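Local coordinates for histidine--tRNA ligase (Thermus thermophilus, PDB 1H4V), which catalyses the ATP-dependent attachment of L-histidine to tRNA(His), releasing AMP and diphosphate, and works as a homodimeric class II aminoacyl-tRNA synthetase, at residues T47-K52 and G82-V87; E64-Q69 and F111-P116; T77-G82 and A107-R112. All blocks are in the same frame, centred on the assembly; numbering follows the deposited sequence.

In the fold
All three contacts belong to the catalytic region, and no ligand occupies this structure. Contact 3 is the middle member: its centre is about 10 Å from the centres of both contact 1 and contact 2, which are about 15 Å apart. Contacts 1 and 3 share Gly82, where the loop after strand 75-78 runs into helix 83-92, and a salt bridge from Lys52 to Glu81 joins them. Contacts 2 and 3 share Phe111, Arg112 and one water, and strands 67-69 and 75-78 lie side by side in a small antiparallel sheet. Strand 102-111 and the loop after it belong to motif 2 of class II synthetases, an active-site element; contacts 2 and 3 both touch the second subunit.

Contact 1. Residues T47-K52 and G82-V87; sequences TQVFEK and GTAAMV
The first turn of helix 83-92 rests on the loop that follows strand 44-46, with Ala84 and Ala85 meeting Val49 and Phe50. Ala84 points its methyl toward the loop, where CB lies 3.5 Å from Val49 O and 4.0 Å from Phe50 CD2. A residue this small suits the place because helix and loop backbones come close, with 6.4 Å between Ala84 CA and Phe50 CA. The Phe50 ring reaches further along the helix and approaches it obliquely, its CE2 4.1 Å from Ala85 N and its CZ 4.3 Å from Ala85 CB. Val49 CG1 stands anti to the backbone N (chi1 169°), a position 4.0 Å above the plane of the Phe50 ring and over its centre. The same methyl is 4.2 Å from Ala84 CB, so the branched valine packs against both ring and helix. In the class II catalytic fold seen here, this helix connects strand 75-78 with strand 102-111, and its start is capped by Glu81, whose OE2 accepts a hydrogen bond from Ala84 N. Glu81 OE1 forms a salt bridge with Lys52 NZ and so ties the loop to the helix start by charge as well. No hydrogen bond crosses between the two segments, whose touching residues are all buried. Phe50 also packs on Pro80, while Val49 touches Ala3 of the second subunit.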
loop_
_atom_site.group_PDB
_atom_site.type_symbol
_atom_site.label_atom_id
_atom_site.label_comp_id
_atom_site.label_asym_id
_atom_site.label_seq_id
_atom_site.Cartn_x
_atom_site.Cartn_y
_atom_site.Cartn_z
ATOM N N THR A 47 -20.557 -6.846 4.660
ATOM C CA THR A 47 -21.240 -6.724 3.380
ATOM C C THR A 47 -22.207 -5.544 3.296
ATOM O O THR A 47 -22.299 -4.884 2.268
ATOM C CB THR A 47 -21.995 -8.025 3.088
ATOM O OG1 THR A 47 -21.041 -9.078 2.935
ATOM C CG2 THR A 47 -22.829 -7.911 1.836
ATOM N N GLN A 48 -22.927 -5.275 4.376
ATOM C CA GLN A 48 -23.890 -4.179 4.371
ATOM C C GLN A 48 -23.267 -2.813 4.092
ATOM O O GLN A 48 -23.949 -1.897 3.654
ATOM C CB GLN A 48 -24.654 -4.143 5.696
ATOM C CG GLN A 48 -23.781 -4.012 6.922
ATOM C CD GLN A 48 -24.593 -4.055 8.199
ATOM O OE1 GLN A 48 -25.511 -3.254 8.391
ATOM N NE2 GLN A 48 -24.264 -4.990 9.082
ATOM N N VAL A 49 -21.971 -2.674 4.336
ATOM C CA VAL A 49 -21.320 -1.397 4.094
ATOM C C VAL A 49 -21.398 -1.062 2.614
ATOM O O VAL A 49 -21.585 0.098 2.230
ATOM C CB VAL A 49 -19.850 -1.441 4.530
ATOM C CG1 VAL A 49 -19.109 -0.218 4.030
ATOM C CG2 VAL A 49 -19.778 -1.520 6.040
ATOM N N PHE A 50 -21.317 -2.103 1.789
ATOM C CA PHE A 50 -21.330 -1.933 0.345
ATOM C C PHE A 50 -22.624 -2.192 -0.408
ATOM O O PHE A 50 -22.638 -2.098 -1.634
ATOM C CB PHE A 50 -20.191 -2.762 -0.257
ATOM C CG PHE A 50 -18.833 -2.374 0.268
ATOM C CD1 PHE A 50 -18.068 -3.273 1.001
ATOM C CD2 PHE A 50 -18.336 -1.092 0.053
ATOM C CE1 PHE A 50 -16.829 -2.899 1.511
ATOM C CE2 PHE A 50 -17.104 -0.715 0.558
ATOM C CZ PHE A 50 -16.347 -1.614 1.287
ATOM N N GLU A 51 -23.704 -2.516 0.304
ATOM C CA GLU A 51 -24.996 -2.738 -0.353
ATOM C C GLU A 51 -25.563 -1.357 -0.702
ATOM O O GLU A 51 -25.515 -0.436 0.111
ATOM C CB GLU A 51 -25.939 -3.522 0.569
ATOM C CG GLU A 51 -25.385 -4.901 0.954
ATOM C CD GLU A 51 -26.347 -5.736 1.791
ATOM O OE1 GLU A 51 -26.861 -5.221 2.811
ATOM O OE2 GLU A 51 -26.582 -6.916 1.432
ATOM N N LYS A 52 -26.081 -1.209 -1.920
ATOM C CA LYS A 52 -26.598 0.080 -2.375
ATOM C C LYS A 52 -28.071 0.369 -2.107
ATOM O O LYS A 52 -28.544 1.474 -2.380
ATOM C CB LYS A 52 -26.326 0.242 -3.871
ATOM C CG LYS A 52 -24.891 -0.055 -4.256
ATOM C CD LYS A 52 -23.920 0.754 -3.421
ATOM C CE LYS A 52 -22.486 0.360 -3.720
ATOM N NZ LYS A 52 -21.537 1.032 -2.790
ATOM N N GLY A 82 -14.342 2.809 -2.818
ATOM C CA GLY A 82 -13.764 3.516 -1.694
ATOM C C GLY A 82 -14.695 4.402 -0.892
ATOM O O GLY A 82 -14.565 4.480 0.334
ATOM N N THR A 83 -15.638 5.050 -1.573
ATOM C CA THR A 83 -16.563 5.992 -0.930
ATOM C C THR A 83 -17.308 5.502 0.301
ATOM O O THR A 83 -17.225 6.135 1.351
ATOM C CB THR A 83 -17.600 6.551 -1.936
ATOM O OG1 THR A 83 -16.922 7.042 -3.102
ATOM C CG2 THR A 83 -18.383 7.714 -1.300
ATOM N N ALA A 84 -18.035 4.390 0.185
ATOM C CA ALA A 84 -18.778 3.862 1.327
ATOM C C ALA A 84 -17.862 3.566 2.517
ATOM O O ALA A 84 -18.234 3.807 3.665
ATOM C CB ALA A 84 -19.544 2.603 0.934
ATOM N N ALA A 85 -16.672 3.042 2.241
ATOM C CA ALA A 85 -15.710 2.724 3.299
ATOM C C ALA A 85 -15.238 3.991 4.003
ATOM O O ALA A 85 -15.068 4.009 5.219
ATOM C CB ALA A 85 -14.517 1.986 2.718
ATOM N N MET A 86 -15.028 5.052 3.234
ATOM C CA MET A 86 -14.575 6.319 3.803
ATOM C C MET A 86 -15.673 6.964 4.625
ATOM O O MET A 86 -15.404 7.479 5.709
ATOM C CB MET A 86 -14.079 7.249 2.688
ATOM C CG MET A 86 -12.824 6.675 2.042
ATOM S SD MET A 86 -12.343 7.362 0.470
ATOM C CE MET A 86 -11.412 8.813 1.041
ATOM N N VAL A 87 -16.904 6.921 4.120
ATOM C CA VAL A 87 -18.048 7.473 4.853
ATOM C C VAL A 87 -18.217 6.675 6.149
ATOM O O VAL A 87 -18.493 7.242 7.205
ATOM C CB VAL A 87 -19.362 7.359 4.048
ATOM C CG1 VAL A 87 -20.550 7.719 4.943
ATOM C CG2 VAL A 87 -19.320 8.274 2.838
#

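Contact 2. Residues E64-Q69 and F111-P116; sequences EMFTFQ and FRAERP
Glu64 meets the loop after strand 102-111 through its backbone: Ala113 N donates to Glu64 O over 3.3 Å, a weak bond although nearly straight at 175°. The carboxylate has a long, weak ion pair with Lys209, and the side chain packs on Arg71 of the second subunit, which also hydrogen-bonds Ala113 O. At Met65 the side chain turns away, leaving its N 3.9 Å from Ala113 CB. The Phe66 ring packs on the loop next. With CG anti to the carbonyl carbon (chi1 -67°), the ring swings toward the 111-116 loop and takes Ala113 CB over the centre of one face in a CH-pi contact, 3.8 Å from the centroid; a methyl is small enough to come straight down on the ring centre. Phe66 CE1 comes within 3.3 Å of Arg112 O, and Phe66 CD1 within 3.7 Å of Phe111 CB, the two phenylalanine side chains crossing at about a right angle. Phe111 to Glu114 form the F-R-x-E signature of class II motif 2, in which Glu114 OE2 lies in the guanidinium plane of Arg112, 3.2 Å from NH2. A water links Phe66 N to Phe111 O, and the Phe66 ring also meets Phe44 of the second subunit.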
loop_
_atom_site.group_PDB
_atom_site.type_symbol
_atom_site.label_atom_id
_atom_site.label_comp_id
_atom_site.label_asym_id
_atom_site.label_seq_id
_atom_site.Cartn_x
_atom_site.Cartn_y
_atom_site.Cartn_z
ATOM N N GLU A 64 -21.150 -9.354 -8.575
ATOM C CA GLU A 64 -19.888 -8.711 -8.886
ATOM C C GLU A 64 -19.071 -8.231 -7.685
ATOM O O GLU A 64 -18.290 -7.295 -7.799
ATOM C CB GLU A 64 -20.141 -7.555 -9.857
ATOM C CG GLU A 64 -20.623 -8.026 -11.227
ATOM C CD GLU A 64 -20.058 -7.181 -12.356
ATOM O OE1 GLU A 64 -20.419 -5.986 -12.441
ATOM O OE2 GLU A 64 -19.243 -7.714 -13.147
ATOM N N MET A 65 -19.242 -8.885 -6.542
ATOM C CA MET A 65 -18.506 -8.547 -5.324
ATOM C C MET A 65 -18.036 -9.827 -4.632
ATOM O O MET A 65 -18.794 -10.788 -4.522
ATOM C CB MET A 65 -19.393 -7.764 -4.351
ATOM C CG MET A 65 -19.422 -6.257 -4.551
ATOM S SD MET A 65 -20.614 -5.435 -3.434
ATOM C CE MET A 65 -20.526 -6.450 -1.991
ATOM N N PHE A 66 -16.787 -9.849 -4.177
ATOM C CA PHE A 66 -16.280 -11.023 -3.487
ATOM C C PHE A 66 -16.801 -10.963 -2.060
ATOM O O PHE A 66 -16.379 -10.126 -1.268
ATOM C CB PHE A 66 -14.748 -11.055 -3.473
ATOM C CG PHE A 66 -14.121 -11.242 -4.825
ATOM C CD1 PHE A 66 -13.621 -10.154 -5.529
ATOM C CD2 PHE A 66 -14.005 -12.511 -5.381
ATOM C CE1 PHE A 66 -13.003 -10.328 -6.770
ATOM C CE2 PHE A 66 -13.390 -12.697 -6.625
ATOM C CZ PHE A 66 -12.888 -11.605 -7.320
ATOM N N THR A 67 -17.728 -11.858 -1.746
ATOM C CA THR A 67 -18.348 -11.912 -0.435
ATOM C C THR A 67 -18.088 -13.266 0.200
ATOM O O THR A 67 -17.881 -14.254 -0.494
ATOM C CB THR A 67 -19.862 -11.698 -0.567
ATOM O OG1 THR A 67 -20.100 -10.467 -1.253
ATOM C CG2 THR A 67 -20.531 -11.642 0.798
ATOM N N PHE A 68 -18.092 -13.311 1.520
ATOM C CA PHE A 68 -17.866 -14.563 2.220
ATOM C C PHE A 68 -18.102 -14.336 3.698
ATOM O O PHE A 68 -18.117 -13.200 4.156
ATOM C CB PHE A 68 -16.433 -15.052 1.976
ATOM C CG PHE A 68 -15.373 -14.114 2.489
ATOM C CD1 PHE A 68 -14.864 -14.252 3.777
ATOM C CD2 PHE A 68 -14.906 -13.072 1.693
ATOM C CE1 PHE A 68 -13.904 -13.359 4.271
ATOM C CE2 PHE A 68 -13.950 -12.171 2.169
ATOM C CZ PHE A 68 -13.446 -12.316 3.466
ATOM N N GLN A 69 -18.309 -15.406 4.448
ATOM C CA GLN A 69 -18.513 -15.237 5.878
ATOM C C GLN A 69 -17.375 -15.882 6.631
ATOM O O GLN A 69 -16.887 -16.938 6.246
ATOM C CB GLN A 69 -19.859 -15.818 6.315
ATOM C CG GLN A 69 -20.112 -17.244 5.916
ATOM C CD GLN A 69 -21.551 -17.644 6.178
ATOM O OE1 GLN A 69 -22.477 -17.093 5.579
ATOM N NE2 GLN A 69 -21.748 -18.599 7.078
ATOM N N PHE A 111 -11.752 -4.672 -5.470
ATOM C CA PHE A 111 -12.036 -6.005 -5.965
ATOM C C PHE A 111 -13.367 -6.061 -6.677
ATOM O O PHE A 111 -14.394 -5.640 -6.162
ATOM C CB PHE A 111 -11.950 -6.953 -4.777
ATOM C CG PHE A 111 -10.633 -6.870 -4.076
ATOM C CD1 PHE A 111 -9.533 -7.576 -4.563
ATOM C CD2 PHE A 111 -10.459 -6.018 -2.990
ATOM C CE1 PHE A 111 -8.273 -7.438 -3.977
ATOM C CE2 PHE A 111 -9.206 -5.866 -2.394
ATOM C CZ PHE A 111 -8.109 -6.576 -2.889
ATOM N N ARG A 112 -13.305 -6.601 -7.883
ATOM C CA ARG A 112 -14.432 -6.723 -8.806
ATOM C C ARG A 112 -14.469 -8.203 -9.199
ATOM O O ARG A 112 -13.460 -8.758 -9.607
ATOM C CB ARG A 112 -14.121 -5.863 -10.039
ATOM C CG ARG A 112 -15.282 -5.495 -10.940
ATOM C CD ARG A 112 -14.878 -4.304 -11.830
ATOM N NE ARG A 112 -13.861 -4.667 -12.825
ATOM C CZ ARG A 112 -13.031 -3.787 -13.396
ATOM N NH1 ARG A 112 -13.081 -2.495 -13.069
ATOM N NH2 ARG A 112 -12.159 -4.167 -14.319
ATOM N N ALA A 113 -15.620 -8.844 -9.079
ATOM C CA ALA A 113 -15.706 -10.256 -9.423
ATOM C C ALA A 113 -16.263 -10.514 -10.833
ATOM O O ALA A 113 -17.439 -10.802 -11.004
ATOM C CB ALA A 113 -16.540 -10.975 -8.391
ATOM N N GLU A 114 -15.402 -10.413 -11.839
ATOM C CA GLU A 114 -15.773 -10.673 -13.221
ATOM C C GLU A 114 -15.212 -12.040 -13.564
ATOM O O GLU A 114 -14.470 -12.627 -12.769
ATOM C CB GLU A 114 -15.184 -9.603 -14.143
ATOM C CG GLU A 114 -13.660 -9.466 -14.085
ATOM C CD GLU A 114 -13.119 -8.361 -15.019
ATOM O OE1 GLU A 114 -13.158 -8.564 -16.246
ATOM O OE2 GLU A 114 -12.682 -7.312 -14.510
ATOM N N ARG A 115 -15.569 -12.563 -14.730
ATOM C CA ARG A 115 -15.071 -13.878 -15.135
ATOM C C ARG A 115 -13.612 -13.760 -15.524
ATOM O O ARG A 115 -13.228 -12.864 -16.286
ATOM C CB ARG A 115 -15.863 -14.405 -16.319
ATOM C CG ARG A 115 -17.331 -14.570 -16.015
ATOM C CD ARG A 115 -18.102 -14.843 -17.274
ATOM N NE ARG A 115 -19.527 -15.049 -16.983
ATOM C CZ ARG A 115 -19.991 -16.008 -16.171
ATOM N NH1 ARG A 115 -19.151 -16.849 -15.562
ATOM N NH2 ARG A 115 -21.298 -16.156 -15.964
ATOM N N PRO A 116 -12.764 -14.643 -14.977
ATOM C CA PRO A 116 -11.342 -14.582 -15.320
ATOM C C PRO A 116 -11.188 -14.927 -16.813
ATOM O O PRO A 116 -11.697 -15.944 -17.280
ATOM C CB PRO A 116 -10.704 -15.620 -14.373
ATOM C CG PRO A 116 -11.814 -16.606 -14.104
ATOM C CD PRO A 116 -13.048 -15.720 -14.008
HETATM O O HOH W 1 -15.450 -7.388 -3.982
#

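Contact 3. Residues T77-G82 and A107-R112; sequences TLRPEG and AGPMFR
Arg79 and Met110 cross obliquely, arginine CD lying 3.2 Å from methionine SD. The thioether also touches the backbone that follows Arg79: SD is 3.5 Å from Glu81 C, and CE is 3.6 Å from Gly82 N. A side chain at Gly82 would be tight against that methyl, which favours glycine here. Arg79 CG stands anti to the backbone N (chi1 -176°), and the chain then bends so that NH1 donates to Pro109 O at 2.7 Å. The donor lies in the carbonyl plane, though the oxygen is tilted 19° out of the guanidinium plane. Gly108 leaves room beside NH1. An alanine in place of Arg79 would probably leave Pro109 O without this donor and Thr41 without its weak bond, and open a gap beside Met110 SD. Leu78 is turned differently, placing CG over one face of the Phe111 ring, 3.9 Å above the plane and offset toward the rim. Arg79 O lies at the ring edge, 3.3 Å from Phe111 CD2, and accepts Phe111 N at 2.8 Å. A water bridges Leu78 O and Phe111 O, while Pro80 CA adds a CA-H...O contact to the latter. Met110 also packs on strand 123-132. The LRPEG sequence, running from the end of strand 75-78 toward helix 83-92 and laid against the first strand of motif 2, is characteristic of the histidyl-tRNA synthetase catalytic core.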
loop_
_atom_site.group_PDB
_atom_site.type_symbol
_atom_site.label_atom_id
_atom_site.label_comp_id
_atom_site.label_asym_id
_atom_site.label_seq_id
_atom_site.Cartn_x
_atom_site.Cartn_y
_atom_site.Cartn_z
ATOM N N THR A 77 -17.202 -8.703 2.947
ATOM C CA THR A 77 -16.997 -8.409 1.532
ATOM C C THR A 77 -15.691 -7.664 1.244
ATOM O O THR A 77 -15.321 -6.730 1.949
ATOM C CB THR A 77 -18.197 -7.586 0.956
ATOM O OG1 THR A 77 -19.349 -8.438 0.819
ATOM C CG2 THR A 77 -17.852 -6.996 -0.400
ATOM N N LEU A 78 -14.993 -8.099 0.204
ATOM C CA LEU A 78 -13.747 -7.467 -0.221
ATOM C C LEU A 78 -14.113 -6.096 -0.792
ATOM O O LEU A 78 -15.009 -5.988 -1.623
ATOM C CB LEU A 78 -13.070 -8.325 -1.296
ATOM C CG LEU A 78 -11.845 -9.165 -0.920
ATOM C CD1 LEU A 78 -12.036 -9.828 0.415
ATOM C CD2 LEU A 78 -11.596 -10.201 -1.992
ATOM N N ARG A 79 -13.425 -5.058 -0.331
ATOM C CA ARG A 79 -13.678 -3.692 -0.778
ATOM C C ARG A 79 -13.814 -3.535 -2.304
ATOM O O ARG A 79 -12.855 -3.747 -3.046
ATOM C CB ARG A 79 -12.560 -2.777 -0.282
ATOM C CG ARG A 79 -12.776 -1.322 -0.611
ATOM C CD ARG A 79 -11.440 -0.620 -0.739
ATOM N NE ARG A 79 -10.748 -0.541 0.534
ATOM C CZ ARG A 79 -9.432 -0.609 0.666
ATOM N NH1 ARG A 79 -8.670 -0.772 -0.402
ATOM N NH2 ARG A 79 -8.883 -0.487 1.864
ATOM N N PRO A 80 -15.014 -3.153 -2.782
ATOM C CA PRO A 80 -15.298 -2.957 -4.211
ATOM C C PRO A 80 -15.226 -1.490 -4.642
ATOM O O PRO A 80 -15.129 -1.184 -5.829
ATOM C CB PRO A 80 -16.712 -3.492 -4.343
ATOM C CG PRO A 80 -17.330 -2.972 -3.096
ATOM C CD PRO A 80 -16.275 -3.242 -2.022
ATOM N N GLU A 81 -15.292 -0.591 -3.666
ATOM C CA GLU A 81 -15.259 0.851 -3.917
ATOM C C GLU A 81 -14.662 1.529 -2.692
ATOM O O GLU A 81 -14.523 0.913 -1.642
ATOM C CB GLU A 81 -16.676 1.398 -4.129
ATOM C CG GLU A 81 -17.546 1.279 -2.884
ATOM C CD GLU A 81 -18.732 2.228 -2.897
ATOM O OE1 GLU A 81 -19.549 2.146 -3.840
ATOM O OE2 GLU A 81 -18.845 3.057 -1.965
ATOM N N GLY A 82 -14.342 2.809 -2.818
ATOM C CA GLY A 82 -13.764 3.516 -1.694
ATOM C C GLY A 82 -14.695 4.402 -0.892
ATOM O O GLY A 82 -14.565 4.480 0.334
ATOM N N ALA A 107 -5.634 5.570 -1.354
ATOM C CA ALA A 107 -5.175 4.856 -2.522
ATOM C C ALA A 107 -5.090 3.410 -2.076
ATOM O O ALA A 107 -4.593 3.120 -0.990
ATOM C CB ALA A 107 -3.810 5.363 -2.949
ATOM N N GLY A 108 -5.586 2.495 -2.894
ATOM C CA GLY A 108 -5.507 1.102 -2.504
ATOM C C GLY A 108 -6.202 0.160 -3.457
ATOM O O GLY A 108 -6.811 0.589 -4.426
ATOM N N PRO A 109 -6.119 -1.146 -3.209
ATOM C CA PRO A 109 -6.770 -2.111 -4.096
ATOM C C PRO A 109 -8.288 -2.197 -3.931
ATOM O O PRO A 109 -8.816 -1.949 -2.847
ATOM C CB PRO A 109 -6.077 -3.421 -3.731
ATOM C CG PRO A 109 -5.793 -3.248 -2.297
ATOM C CD PRO A 109 -5.245 -1.835 -2.244
ATOM N N MET A 110 -8.966 -2.523 -5.029
ATOM C CA MET A 110 -10.409 -2.708 -5.058
ATOM C C MET A 110 -10.598 -4.074 -5.712
ATOM O O MET A 110 -9.725 -4.569 -6.430
ATOM C CB MET A 110 -11.118 -1.661 -5.907
ATOM C CG MET A 110 -10.947 -0.243 -5.437
ATOM S SD MET A 110 -11.674 0.054 -3.831
ATOM C CE MET A 110 -10.918 1.677 -3.368
ATOM N N PHE A 111 -11.752 -4.672 -5.470
ATOM C CA PHE A 111 -12.036 -6.005 -5.965
ATOM C C PHE A 111 -13.367 -6.061 -6.677
ATOM O O PHE A 111 -14.394 -5.640 -6.162
ATOM C CB PHE A 111 -11.950 -6.953 -4.777
ATOM C CG PHE A 111 -10.633 -6.870 -4.076
ATOM C CD1 PHE A 111 -9.533 -7.576 -4.563
ATOM C CD2 PHE A 111 -10.459 -6.018 -2.990
ATOM C CE1 PHE A 111 -8.273 -7.438 -3.977
ATOM C CE2 PHE A 111 -9.206 -5.866 -2.394
ATOM C CZ PHE A 111 -8.109 -6.576 -2.889
ATOM N N ARG A 112 -13.305 -6.601 -7.883
ATOM C CA ARG A 112 -14.432 -6.723 -8.806
ATOM C C ARG A 112 -14.469 -8.203 -9.199
ATOM O O ARG A 112 -13.460 -8.758 -9.607
ATOM C CB ARG A 112 -14.121 -5.863 -10.039
ATOM C CG ARG A 112 -15.282 -5.495 -10.940
ATOM C CD ARG A 112 -14.878 -4.304 -11.830
ATOM N NE ARG A 112 -13.861 -4.667 -12.825
ATOM C CZ ARG A 112 -13.031 -3.787 -13.396
ATOM N NH1 ARG A 112 -13.081 -2.495 -13.069
ATOM N NH2 ARG A 112 -12.159 -4.167 -14.319
HETATM O O HOH W 1 -15.450 -7.388 -3.982
#